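Local coordinates for protein peroxiredoxin (Clostridioides difficile, PDB 6TSB) that joins a probable thiol peroxidase to a chitinase in one spore coat protein, this chain being the family 18 chitinase domain that cleaves beta-1,4 links of chitin, at residues T113-F118 with R155-L160; I136-P141 with S146-R151. All coordinates share one frame; numbering follows the deposited sequence.

Going along the chain, helix 112-128 packs on the outside of the family 18 TIM barrel, strand 133-137 then runs through its wall, a loop follows the strand, and helix 154-169 returns to the outside. Contact 1 (113-118 with 155-160) joins the two helices near their beginnings and closes a loop of 36 intervening residues. Contact 2 (136-141 with 146-151) falls wholly within that loop: it brings 146-151 against the residues that follow the strand, with four residues in the turn. The two contacts are nested, not crossed, and they meet through Phe158, whose ring packs on Trp138 and Pro141. Together they tie two neighbouring outer helices to the strand between them and to its end loop.

Contact 1 (T113-F118 with R155-L160); sequences TSRYNF and RENFTL
Arg115 NH1 is held by two oxygens: the backbone carbonyl of Ala109, at the end of the short helix 105-109, and water 1, which accepts its N-H at 2.9 Å. That same water donates to Asn157 OD1 at 2.8 Å, so it bridges the two helices where NH1 and OD1 themselves stand 4.2 Å apart. The guanidinium and the amide planes are inclined by 37°, and the two side chains cross at about a right angle. Arg115 reaches over because its chain is bent at chi3 (-60°), bringing the flat end round beside Leu160. There the leucine lies over one face of the guanidinium: its CB comes to 3.6 Å from Arg115 NE, and its CD1 sits 4.1 Å above the plane, over the centre of the group. Asn157 also packs on Ala109 and Leu110, so the start of helix 154-169 leans on the same turn that Arg115 grips. This is helix-to-helix packing on the outside of the barrel, centred on Arg115, with no direct hydrogen bond between the two segments. The water joins a donor and an acceptor too far apart to bond directly, while Leu160 packs on the guanidinium face.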
ATOM      1  N   THR A 113      53.095  10.942  15.355  1.00 49.12           N
ATOM      2  CA  THR A 113      53.378   9.674  16.079  1.00 51.18           C
ATOM      3  C   THR A 113      52.090   8.864  16.239  1.00 45.80           C
ATOM      4  O   THR A 113      52.054   7.768  15.719  1.00 45.01           O
ATOM      5  CB  THR A 113      54.119   9.928  17.395  1.00 52.89           C
ATOM      6  OG1 THR A 113      55.354  10.536  17.009  1.00 56.77           O
ATOM      7  CG2 THR A 113      54.390   8.657  18.165  1.00 51.79           C
ATOM      8  N   SER A 114      51.083   9.386  16.936  1.00 46.48           N
ATOM      9  CA  SER A 114      49.721   8.803  17.010  1.00 45.42           C
ATOM     10  C   SER A 114      49.264   8.339  15.601  1.00 46.00           C
ATOM     11  O   SER A 114      48.810   7.204  15.467  1.00 50.49           O
ATOM     12  CB  SER A 114      48.763   9.789  17.651  1.00 47.99           C
ATOM     13  OG  SER A 114      48.592  10.969  16.853  1.00 49.00           O
ATOM     14  N   ARG A 115      49.442   9.154  14.561  1.00 47.91           N
ATOM     15  CA  ARG A 115      48.951   8.856  13.187  1.00 46.71           C
ATOM     16  C   ARG A 115      49.732   7.663  12.621  1.00 46.01           C
ATOM     17  O   ARG A 115      49.100   6.793  12.021  1.00 39.81           O
ATOM     18  CB  ARG A 115      49.025  10.096  12.274  1.00 44.77           C
ATOM     19  CG  ARG A 115      48.015  11.186  12.643  1.00 47.12           C
ATOM     20  CD  ARG A 115      47.856  12.298  11.618  1.00 46.41           C
ATOM     21  NE  ARG A 115      49.084  13.045  11.353  1.00 44.01           N
ATOM     22  CZ  ARG A 115      49.436  14.184  11.951  1.00 42.92           C
ATOM     23  NH1 ARG A 115      48.671  14.734  12.879  1.00 43.62           N
ATOM     24  NH2 ARG A 115      50.585  14.756  11.650  1.00 43.80           N
ATOM     25  N   TYR A 116      51.055   7.633  12.774  1.00 45.38           N
ATOM     26  CA  TYR A 116      51.901   6.518  12.283  1.00 44.95           C
ATOM     27  C   TYR A 116      51.508   5.238  13.043  1.00 45.18           C
ATOM     28  O   TYR A 116      51.353   4.191  12.442  1.00 44.41           O
ATOM     29  CB  TYR A 116      53.387   6.855  12.446  1.00 45.54           C
ATOM     30  CG  TYR A 116      54.322   5.823  11.855  1.00 50.09           C
ATOM     31  CD1 TYR A 116      54.643   5.827  10.503  1.00 58.12           C
ATOM     32  CD2 TYR A 116      54.854   4.804  12.633  1.00 47.46           C
ATOM     33  CE1 TYR A 116      55.482   4.869   9.949  1.00 62.33           C
ATOM     34  CE2 TYR A 116      55.691   3.838  12.099  1.00 51.47           C
ATOM     35  CZ  TYR A 116      56.008   3.866  10.748  1.00 62.10           C
ATOM     36  OH  TYR A 116      56.844   2.926  10.212  1.00 58.84           O
ATOM     37  N   ASN A 117      51.327   5.351  14.358  1.00 48.23           N
ATOM     38  CA  ASN A 117      50.980   4.231  15.269  1.00 49.51           C
ATOM     39  C   ASN A 117      49.612   3.654  14.888  1.00 48.57           C
ATOM     40  O   ASN A 117      49.507   2.435  14.741  1.00 47.65           O
ATOM     41  CB  ASN A 117      50.972   4.682  16.725  1.00 48.45           C
ATOM     42  CG  ASN A 117      50.732   3.528  17.669  1.00 47.99           C
ATOM     43  OD1 ASN A 117      51.362   2.494  17.542  1.00 58.13           O
ATOM     44  ND2 ASN A 117      49.834   3.695  18.619  1.00 48.44           N
ATOM     45  N   PHE A 118      48.596   4.502  14.741  1.00 45.06           N
ATOM     46  CA  PHE A 118      47.252   4.057  14.297  1.00 44.20           C
ATOM     47  C   PHE A 118      47.369   3.333  12.962  1.00 42.77           C
ATOM     48  O   PHE A 118      46.882   2.228  12.856  1.00 42.65           O
ATOM     49  CB  PHE A 118      46.280   5.225  14.180  1.00 42.64           C
ATOM     50  CG  PHE A 118      44.842   4.790  14.067  1.00 41.99           C
ATOM     51  CD1 PHE A 118      44.073   4.590  15.197  1.00 39.65           C
ATOM     52  CD2 PHE A 118      44.264   4.573  12.826  1.00 46.61           C
ATOM     53  CE1 PHE A 118      42.758   4.177  15.087  1.00 40.94           C
ATOM     54  CE2 PHE A 118      42.942   4.164  12.721  1.00 41.58           C
ATOM     55  CZ  PHE A 118      42.197   3.967  13.852  1.00 38.32           C
ATOM     56  N   ARG A 155      39.497  18.210  11.919  1.00 45.72           N
ATOM     57  CA  ARG A 155      39.100  18.209  10.488  1.00 44.07           C
ATOM     58  C   ARG A 155      40.351  18.090   9.632  1.00 41.04           C
ATOM     59  O   ARG A 155      40.398  17.219   8.784  1.00 44.62           O
ATOM     60  CB  ARG A 155      38.230  19.432  10.162  1.00 46.28           C
ATOM     61  CG  ARG A 155      37.911  19.658   8.686  1.00 46.46           C
ATOM     62  CD  ARG A 155      36.723  20.613   8.534  1.00 50.23           C
ATOM     63  NE  ARG A 155      36.275  20.801   7.159  1.00 47.76           N
ATOM     64  CZ  ARG A 155      36.842  21.618   6.270  1.00 57.10           C
ATOM     65  NH1 ARG A 155      37.897  22.353   6.592  1.00 56.54           N
ATOM     66  NH2 ARG A 155      36.347  21.702   5.049  1.00 56.77           N
ATOM     67  N   GLU A 156      41.346  18.933   9.831  1.00 49.53           N
ATOM     68  CA  GLU A 156      42.570  18.824   8.997  1.00 51.91           C
ATOM     69  C   GLU A 156      43.300  17.536   9.376  1.00 41.45           C
ATOM     70  O   GLU A 156      43.969  16.952   8.498  1.00 42.42           O
ATOM     71  CB  GLU A 156      43.453  20.059   9.148  1.00 56.69           C
ATOM     72  CG  GLU A 156      42.939  21.253   8.367  1.00 64.22           C
ATOM     73  CD  GLU A 156      43.618  22.541   8.791  1.00 77.88           C
ATOM     74  OE1 GLU A 156      43.229  23.073   9.856  1.00 77.14           O
ATOM     75  OE2 GLU A 156      44.582  22.958   8.096  1.00 74.11           O
ATOM     76  N   ASN A 157      43.205  17.143  10.644  1.00 40.35           N
ATOM     77  CA  ASN A 157      43.944  15.982  11.196  1.00 44.73           C
ATOM     78  C   ASN A 157      43.383  14.710  10.552  1.00 48.54           C
ATOM     79  O   ASN A 157      44.205  13.817  10.216  1.00 41.39           O
ATOM     80  CB  ASN A 157      43.914  15.966  12.733  1.00 46.08           C
ATOM     81  CG  ASN A 157      44.864  16.972  13.378  1.00 46.23           C
ATOM     82  OD1 ASN A 157      45.677  17.622  12.697  1.00 41.24           O
ATOM     83  ND2 ASN A 157      44.723  17.147  14.689  1.00 40.52           N
ATOM     84  N   PHE A 158      42.058  14.655  10.333  1.00 41.61           N
ATOM     85  CA  PHE A 158      41.404  13.479   9.719  1.00 42.57           C
ATOM     86  C   PHE A 158      42.093  13.164   8.395  1.00 43.71           C
ATOM     87  O   PHE A 158      42.404  12.005   8.112  1.00 51.98           O
ATOM     88  CB  PHE A 158      39.898  13.710   9.590  1.00 44.48           C
ATOM     89  CG  PHE A 158      39.056  12.522   9.172  1.00 46.62           C
ATOM     90  CD1 PHE A 158      39.419  11.219   9.510  1.00 43.83           C
ATOM     91  CD2 PHE A 158      37.858  12.714   8.485  1.00 44.11           C
ATOM     92  CE1 PHE A 158      38.617  10.146   9.159  1.00 45.49           C
ATOM     93  CE2 PHE A 158      37.055  11.635   8.138  1.00 46.08           C
ATOM     94  CZ  PHE A 158      37.440  10.356   8.476  1.00 47.52           C
ATOM     95  N   THR A 159      42.365  14.172   7.591  1.00 43.33           N
ATOM     96  CA  THR A 159      42.958  13.970   6.244  1.00 41.77           C
ATOM     97  C   THR A 159      44.340  13.334   6.382  1.00 44.29           C
ATOM     98  O   THR A 159      44.750  12.507   5.503  1.00 45.67           O
ATOM     99  CB  THR A 159      43.083  15.308   5.503  1.00 41.35           C
ATOM    100  OG1 THR A 159      41.818  15.975   5.562  1.00 42.30           O
ATOM    101  CG2 THR A 159      43.545  15.141   4.073  1.00 39.36           C
ATOM    102  N   LEU A 160      45.099  13.784   7.380  1.00 47.30           N
ATOM    103  CA  LEU A 160      46.489  13.298   7.602  1.00 48.27           C
ATOM    104  C   LEU A 160      46.416  11.861   8.162  1.00 42.42           C
ATOM    105  O   LEU A 160      47.205  11.001   7.756  1.00 44.34           O
ATOM    106  CB  LEU A 160      47.227  14.279   8.525  1.00 47.75           C
ATOM    107  CG  LEU A 160      47.446  15.700   7.975  1.00 51.96           C
ATOM    108  CD1 LEU A 160      47.803  16.655   9.106  1.00 52.28           C
ATOM    109  CD2 LEU A 160      48.515  15.758   6.881  1.00 48.09           C
TER
HETATM  110  O   HOH W   1      48.385  17.571  13.561  1.00 51.72           O

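Contact 2 (I136-P141 with S146-R151); sequences IDWEYP and SGITSR
The backbone leaves strand 133-137, passes through a cis peptide between Glu139 and Tyr140, and is faced by the irregular segment 146-151, Glu139 and Ser146 having their CA atoms 7.2 Å apart. Glu139 O points into this gap: water 3 donates to it at 2.7 Å and accepts from Ser146 N at 3.2 Å. Ser146 OG stands 3.3 Å from Glu139 O. Ile148 reaches across with its CD1 methyl, which lies 3.9 Å from Glu139 O and touches the edge of the Trp138 indole near its plane, 4.1 Å from NE1. The indole swings out to meet it because CG is anti to the backbone N (chi1 -172°). Pro141 CG lies 3.6 Å above one face of the Trp138 ring, offset toward its rim, while Phe105 stacks on the indole and Phe158 meets it edge-to-face. At the pyrrole edge, Trp138 NE1 gives its proton to water 2 at 3.1 Å, a water that also lies within hydrogen-bonding distance of Tyr140 O and Thr149 O. With Asp135, the acids Asp137 and Glu139 make up the DxDxE signature of family 18 chitinases, in which the glutamate is the usual proton donor. Waters thus satisfy the Glu139 carbonyl and the indole N-H between the probable catalytic segment and its following loop, while Ile148 CD1 adds apolar packing.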
ATOM      1  N   ILE A 136      36.537   3.602   8.339  1.00 36.96           N
ATOM      2  CA  ILE A 136      36.781   4.451   9.543  1.00 35.27           C
ATOM      3  C   ILE A 136      35.491   5.122   9.950  1.00 34.47           C
ATOM      4  O   ILE A 136      34.905   5.779   9.108  1.00 43.38           O
ATOM      5  CB  ILE A 136      37.909   5.443   9.259  1.00 39.62           C
ATOM      6  CG1 ILE A 136      39.168   4.703   8.800  1.00 38.38           C
ATOM      7  CG2 ILE A 136      38.155   6.324  10.474  1.00 40.86           C
ATOM      8  CD1 ILE A 136      39.768   3.816   9.855  1.00 35.31           C
ATOM      9  N   ASP A 137      35.016   4.894  11.173  1.00 41.66           N
ATOM     10  CA  ASP A 137      33.709   5.411  11.651  1.00 41.55           C
ATOM     11  C   ASP A 137      33.938   6.353  12.825  1.00 41.01           C
ATOM     12  O   ASP A 137      33.422   6.105  13.912  1.00 38.69           O
ATOM     13  CB  ASP A 137      32.700   4.340  12.052  1.00 49.88           C
ATOM     14  CG  ASP A 137      32.218   3.474  10.903  1.00 55.23           C
ATOM     15  OD1 ASP A 137      33.029   3.228   9.993  1.00 53.89           O
ATOM     16  OD2 ASP A 137      31.027   3.031  10.949  1.00 66.39           O
ATOM     17  N   TRP A 138      34.556   7.489  12.538  1.00 43.48           N
ATOM     18  CA  TRP A 138      34.705   8.601  13.504  1.00 42.91           C
ATOM     19  C   TRP A 138      33.437   9.461  13.459  1.00 45.68           C
ATOM     20  O   TRP A 138      33.148  10.043  12.385  1.00 45.20           O
ATOM     21  CB  TRP A 138      35.988   9.343  13.139  1.00 43.64           C
ATOM     22  CG  TRP A 138      36.422  10.396  14.097  1.00 39.42           C
ATOM     23  CD1 TRP A 138      35.779  10.856  15.208  1.00 39.29           C
ATOM     24  CD2 TRP A 138      37.608  11.182  13.947  1.00 38.74           C
ATOM     25  NE1 TRP A 138      36.514  11.853  15.785  1.00 42.88           N
ATOM     26  CE2 TRP A 138      37.648  12.065  15.038  1.00 42.15           C
ATOM     27  CE3 TRP A 138      38.662  11.175  13.026  1.00 41.96           C
ATOM     28  CZ2 TRP A 138      38.695  12.978  15.202  1.00 46.36           C
ATOM     29  CZ3 TRP A 138      39.703  12.059  13.198  1.00 45.36           C
ATOM     30  CH2 TRP A 138      39.712  12.957  14.267  1.00 45.32           C
ATOM     31  N   GLU A 139      32.692   9.509  14.568  1.00 40.53           N
ATOM     32  CA  GLU A 139      31.328  10.075  14.614  1.00 46.33           C
ATOM     33  C   GLU A 139      31.245  11.162  15.701  1.00 43.80           C
ATOM     34  O   GLU A 139      30.588  10.999  16.724  1.00 43.63           O
ATOM     35  CB  GLU A 139      30.329   8.913  14.766  1.00 54.48           C
ATOM     36  CG  GLU A 139      30.279   7.977  13.557  1.00 55.96           C
ATOM     37  CD  GLU A 139      29.171   6.926  13.535  1.00 58.51           C
ATOM     38  OE1 GLU A 139      28.139   7.169  14.163  1.00 52.56           O
ATOM     39  OE2 GLU A 139      29.339   5.864  12.873  1.00 63.11           O
ATOM     40  N   TYR A 140      31.828  12.343  15.472  1.00 44.36           N
ATOM     41  CA  TYR A 140      32.328  12.815  14.195  1.00 45.77           C
ATOM     42  C   TYR A 140      33.542  13.682  14.502  1.00 41.27           C
ATOM     43  O   TYR A 140      33.630  14.273  15.564  1.00 42.78           O
ATOM     44  CB  TYR A 140      31.228  13.590  13.444  1.00 50.02           C
ATOM     45  CG  TYR A 140      30.007  12.781  13.070  1.00 49.79           C
ATOM     46  CD1 TYR A 140      30.032  11.959  11.956  1.00 51.49           C
ATOM     47  CD2 TYR A 140      28.834  12.804  13.822  1.00 55.49           C
ATOM     48  CE1 TYR A 140      28.948  11.167  11.607  1.00 54.77           C
ATOM     49  CE2 TYR A 140      27.730  12.027  13.477  1.00 55.74           C
ATOM     50  CZ  TYR A 140      27.787  11.206  12.357  1.00 59.23           C
ATOM     51  OH  TYR A 140      26.755  10.388  11.968  1.00 69.08           O
ATOM     52  N   PRO A 141      34.519  13.819  13.595  1.00 40.65           N
ATOM     53  CA  PRO A 141      35.617  14.742  13.838  1.00 46.27           C
ATOM     54  C   PRO A 141      35.058  16.135  14.149  1.00 49.41           C
ATOM     55  O   PRO A 141      34.090  16.516  13.560  1.00 51.91           O
ATOM     56  CB  PRO A 141      36.395  14.768  12.523  1.00 43.53           C
ATOM     57  CG  PRO A 141      36.003  13.499  11.792  1.00 43.08           C
ATOM     58  CD  PRO A 141      34.624  13.133  12.308  1.00 42.40           C
ATOM     59  N   SER A 146      28.444  12.804  20.521  1.00 67.24           N
ATOM     60  CA  SER A 146      28.352  11.395  20.997  1.00 62.47           C
ATOM     61  C   SER A 146      28.970  11.206  22.392  1.00 64.65           C
ATOM     62  O   SER A 146      28.903  10.051  22.903  1.00 65.28           O
ATOM     63  CB  SER A 146      29.016  10.483  20.017  1.00 61.91           C
ATOM     64  OG  SER A 146      30.414  10.700  20.042  1.00 56.36           O
ATOM     65  N   GLY A 147      29.575  12.260  22.962  1.00 60.45           N
ATOM     66  CA  GLY A 147      30.253  12.248  24.276  1.00 60.71           C
ATOM     67  C   GLY A 147      31.769  12.046  24.177  1.00 60.23           C
ATOM     68  O   GLY A 147      32.425  12.031  25.225  1.00 63.22           O
ATOM     69  N   ILE A 148      32.316  11.894  22.969  1.00 57.05           N
ATOM     70  CA  ILE A 148      33.773  11.686  22.730  1.00 54.60           C
ATOM     71  C   ILE A 148      34.506  13.033  22.745  1.00 55.71           C
ATOM     72  O   ILE A 148      33.875  14.085  22.592  1.00 57.12           O
ATOM     73  CB  ILE A 148      34.028  10.941  21.404  1.00 51.85           C
ATOM     74  CG1 ILE A 148      33.604  11.764  20.188  1.00 52.10           C
ATOM     75  CG2 ILE A 148      33.355   9.581  21.426  1.00 59.64           C
ATOM     76  CD1 ILE A 148      33.896  11.113  18.855  1.00 50.25           C
ATOM     77  N   THR A 149      35.826  12.961  22.883  1.00 49.88           N
ATOM     78  CA  THR A 149      36.784  14.073  22.718  1.00 53.97           C
ATOM     79  C   THR A 149      36.704  14.635  21.286  1.00 54.18           C
ATOM     80  O   THR A 149      36.700  13.831  20.317  1.00 47.04           O
ATOM     81  CB  THR A 149      38.195  13.572  23.059  1.00 54.44           C
ATOM     82  OG1 THR A 149      38.185  13.196  24.434  1.00 52.97           O
ATOM     83  CG2 THR A 149      39.267  14.603  22.802  1.00 54.05           C
ATOM     84  N   SER A 150      36.698  15.965  21.164  1.00 45.73           N
ATOM     85  CA  SER A 150      36.912  16.681  19.886  1.00 53.10           C
ATOM     86  C   SER A 150      37.869  17.833  20.110  1.00 47.51           C
ATOM     87  O   SER A 150      37.943  18.307  21.247  1.00 52.90           O
ATOM     88  CB  SER A 150      35.620  17.189  19.295  1.00 59.36           C
ATOM     89  OG  SER A 150      34.889  17.972  20.234  1.00 57.89           O
ATOM     90  N   ARG A 151      38.485  18.275  19.017  1.00 47.29           N
ATOM     91  CA  ARG A 151      39.391  19.440  18.925  1.00 55.85           C
ATOM     92  C   ARG A 151      39.156  20.126  17.582  1.00 56.85           C
ATOM     93  O   ARG A 151      38.958  19.458  16.567  1.00 50.82           O
ATOM     94  CB  ARG A 151      40.864  19.007  19.006  1.00 56.86           C
ATOM     95  CG  ARG A 151      41.211  18.129  20.203  1.00 57.20           C
ATOM     96  CD  ARG A 151      42.692  17.773  20.294  1.00 57.55           C
ATOM     97  NE  ARG A 151      43.051  17.260  21.619  1.00 53.12           N
ATOM     98  CZ  ARG A 151      43.048  15.978  21.974  1.00 53.49           C
ATOM     99  NH1 ARG A 151      42.708  15.042  21.105  1.00 60.38           N
ATOM    100  NH2 ARG A 151      43.358  15.637  23.213  1.00 52.16           N
TER
HETATM  101  O   HOH W   2      35.551  14.153  17.653  1.00 50.42           O
HETATM  102  O   HOH W   3      30.520  13.286  18.173  1.00 51.23           O
HETATM  103  O   HOH W   4      31.113   9.074  18.220  1.00 53.53           O